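Local coordinates for protein malonate decarboxylase subunit alpha (Acinetobacter baumannii ATCC 17978, PDB 6MPR) that probably transfers the acyl carrier protein from its acetyl thioester to malonate, as the alpha subunit of malonate decarboxylase, the enzyme that decarboxylates malonate, at residues L300-T305 with V318-T323. Sequence-based numbering, arbitrary orientation.
Sequences LNPHPT and VHCFGT
N301 reaches the loop at F321-G322 with its side-chain amide. In one of its two modelled conformers, CG lies anti to the carbonyl carbon (chi1 -84°), and OD1 accepts a hydrogen bond from G322 N at 2.8 Å. The bond is bent, 133° at the hydrogen, and the donor stands above the amide plane. The same OD1 sits at the edge of the F321 ring, in its plane, 3.4 Å from F321 CD2. G322 N grips OD1 and Q69 OE1 takes ND2, so both ends of the buried amide are bonded; Q69 NE2 also bonds T323 O. A straight backbone bond, L300 N to H319 O at 2.9 Å, continues the parallel pairing of strands 297-299 and 317-319 just past the first strand. L300 O then receives a CA-H...O contact from C320 CA at 3.2 Å. P302, the centre of an inverse gamma turn, brings CD to 3.4 Å from G322 O. This part is closely packed. All touching residues are buried, and the looser side is apolar: P302 CG lies 3.8 Å from C320 SG, and L300 CB 4.2 Å from V318 CG1. The contact joins the end of strand 317-319, outermost of the mixed sheet within this chain, and the loop after it to the loop after strand 297-299. H319 also packs on V151 of the second subunit. L300 and F321 pack on strand 265-268, F321 also on helix 350-359, and P302 and T323 on helix 328-332.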
loop_
_atom_site.group_PDB
_atom_site.type_symbol
_atom_site.label_atom_id
_atom_site.label_comp_id
_atom_site.label_asym_id
_atom_site.label_seq_id
_atom_site.Cartn_x
_atom_site.Cartn_y
_atom_site.Cartn_z
ATOM N N LEU A 300 10.310 -10.604 -3.193
ATOM C CA LEU A 300 11.567 -11.011 -2.572
ATOM C C LEU A 300 12.721 -10.287 -3.258
ATOM O O LEU A 300 12.658 -10.019 -4.460
ATOM C CB LEU A 300 11.768 -12.532 -2.707
ATOM C CG LEU A 300 12.740 -13.186 -1.722
ATOM C CD1 LEU A 300 12.016 -13.447 -0.398
ATOM C CD2 LEU A 300 13.269 -14.464 -2.312
ATOM N N ASN A 301 13.786 -9.995 -2.505
ATOM C CA ASN A 301 15.004 -9.581 -3.179
ATOM C C ASN A 301 15.631 -10.788 -3.875
ATOM O O ASN A 301 15.187 -11.928 -3.694
ATOM C CB ASN A 301 15.956 -8.911 -2.192
ATOM C CG ASN A 301 15.635 -7.440 -2.005
ATOM O OD1 ASN A 301 14.597 -6.964 -2.464
ATOM N ND2 ASN A 301 16.518 -6.715 -1.331
ATOM N N PRO A 302 16.636 -10.565 -4.751
ATOM C CA PRO A 302 17.228 -11.739 -5.434
ATOM C C PRO A 302 18.169 -12.537 -4.530
ATOM O O PRO A 302 19.404 -12.438 -4.590
ATOM C CB PRO A 302 17.974 -11.105 -6.614
ATOM C CG PRO A 302 17.543 -9.670 -6.667
ATOM C CD PRO A 302 17.225 -9.318 -5.263
ATOM N N HIS A 303 17.574 -13.336 -3.648
ATOM C CA HIS A 303 18.360 -14.149 -2.728
ATOM C C HIS A 303 19.239 -15.093 -3.538
ATOM O O HIS A 303 18.714 -15.829 -4.390
ATOM C CB HIS A 303 17.452 -14.992 -1.829
ATOM C CG HIS A 303 16.664 -14.212 -0.820
ATOM N ND1 HIS A 303 15.925 -14.829 0.173
ATOM C CD2 HIS A 303 16.489 -12.880 -0.651
ATOM C CE1 HIS A 303 15.333 -13.904 0.911
ATOM N NE2 HIS A 303 15.661 -12.716 0.436
ATOM N N PRO A 304 20.563 -15.106 -3.326
ATOM C CA PRO A 304 21.366 -16.151 -3.970
ATOM C C PRO A 304 20.894 -17.535 -3.590
ATOM O O PRO A 304 21.015 -18.469 -4.396
ATOM C CB PRO A 304 22.794 -15.869 -3.464
ATOM C CG PRO A 304 22.770 -14.393 -3.151
ATOM C CD PRO A 304 21.405 -14.211 -2.516
ATOM N N THR A 305 20.322 -17.698 -2.393
ATOM C CA THR A 305 19.856 -19.025 -2.007
ATOM C C THR A 305 18.605 -19.454 -2.763
ATOM O O THR A 305 18.220 -20.625 -2.659
ATOM C CB THR A 305 19.587 -19.098 -0.503
ATOM O OG1 THR A 305 18.656 -18.081 -0.109
ATOM C CG2 THR A 305 20.881 -18.946 0.272
ATOM N N VAL A 318 9.524 -13.105 -9.692
ATOM C CA VAL A 318 10.008 -12.427 -8.493
ATOM C C VAL A 318 9.933 -10.938 -8.758
ATOM O O VAL A 318 10.518 -10.455 -9.738
ATOM C CB VAL A 318 11.455 -12.813 -8.144
ATOM C CG1 VAL A 318 11.916 -12.095 -6.872
ATOM C CG2 VAL A 318 11.601 -14.302 -8.003
ATOM N N HIS A 319 9.227 -10.213 -7.892
ATOM C CA HIS A 319 9.301 -8.759 -7.814
ATOM C C HIS A 319 10.123 -8.378 -6.588
ATOM O O HIS A 319 9.973 -8.989 -5.529
ATOM C CB HIS A 319 7.908 -8.134 -7.721
ATOM C CG HIS A 319 7.927 -6.658 -7.926
ATOM N ND1 HIS A 319 7.963 -5.766 -6.874
ATOM C CD2 HIS A 319 8.024 -5.916 -9.057
ATOM C CE1 HIS A 319 8.033 -4.536 -7.350
ATOM N NE2 HIS A 319 8.082 -4.599 -8.671
ATOM N N CYS A 320 10.989 -7.366 -6.727
ATOM C CA CYS A 320 12.065 -7.115 -5.769
ATOM C C CYS A 320 11.917 -5.765 -5.081
ATOM O O CYS A 320 11.598 -4.767 -5.732
ATOM C CB CYS A 320 13.437 -7.132 -6.452
ATOM S SG CYS A 320 13.885 -8.701 -7.195
ATOM N N PHE A 321 12.201 -5.747 -3.760
ATOM C CA PHE A 321 12.301 -4.496 -3.016
ATOM C C PHE A 321 13.577 -3.733 -3.359
ATOM O O PHE A 321 13.596 -2.498 -3.298
ATOM C CB PHE A 321 12.296 -4.768 -1.511
ATOM C CG PHE A 321 11.263 -5.755 -1.053
ATOM C CD1 PHE A 321 9.972 -5.346 -0.763
ATOM C CD2 PHE A 321 11.597 -7.088 -0.889
ATOM C CE1 PHE A 321 9.028 -6.252 -0.305
ATOM C CE2 PHE A 321 10.661 -8.007 -0.437
ATOM C CZ PHE A 321 9.373 -7.599 -0.156
ATOM N N GLY A 322 14.638 -4.457 -3.706
ATOM C CA GLY A 322 15.960 -3.931 -3.979
ATOM C C GLY A 322 16.765 -4.976 -4.721
ATOM O O GLY A 322 16.250 -6.031 -5.091
ATOM N N THR A 323 18.042 -4.680 -4.920
ATOM C CA THR A 323 18.962 -5.601 -5.574
ATOM C C THR A 323 19.524 -6.596 -4.560
ATOM O O THR A 323 19.135 -6.628 -3.389
ATOM C CB THR A 323 20.108 -4.826 -6.234
ATOM O OG1 THR A 323 20.776 -5.674 -7.163
ATOM C CG2 THR A 323 21.135 -4.357 -5.180
#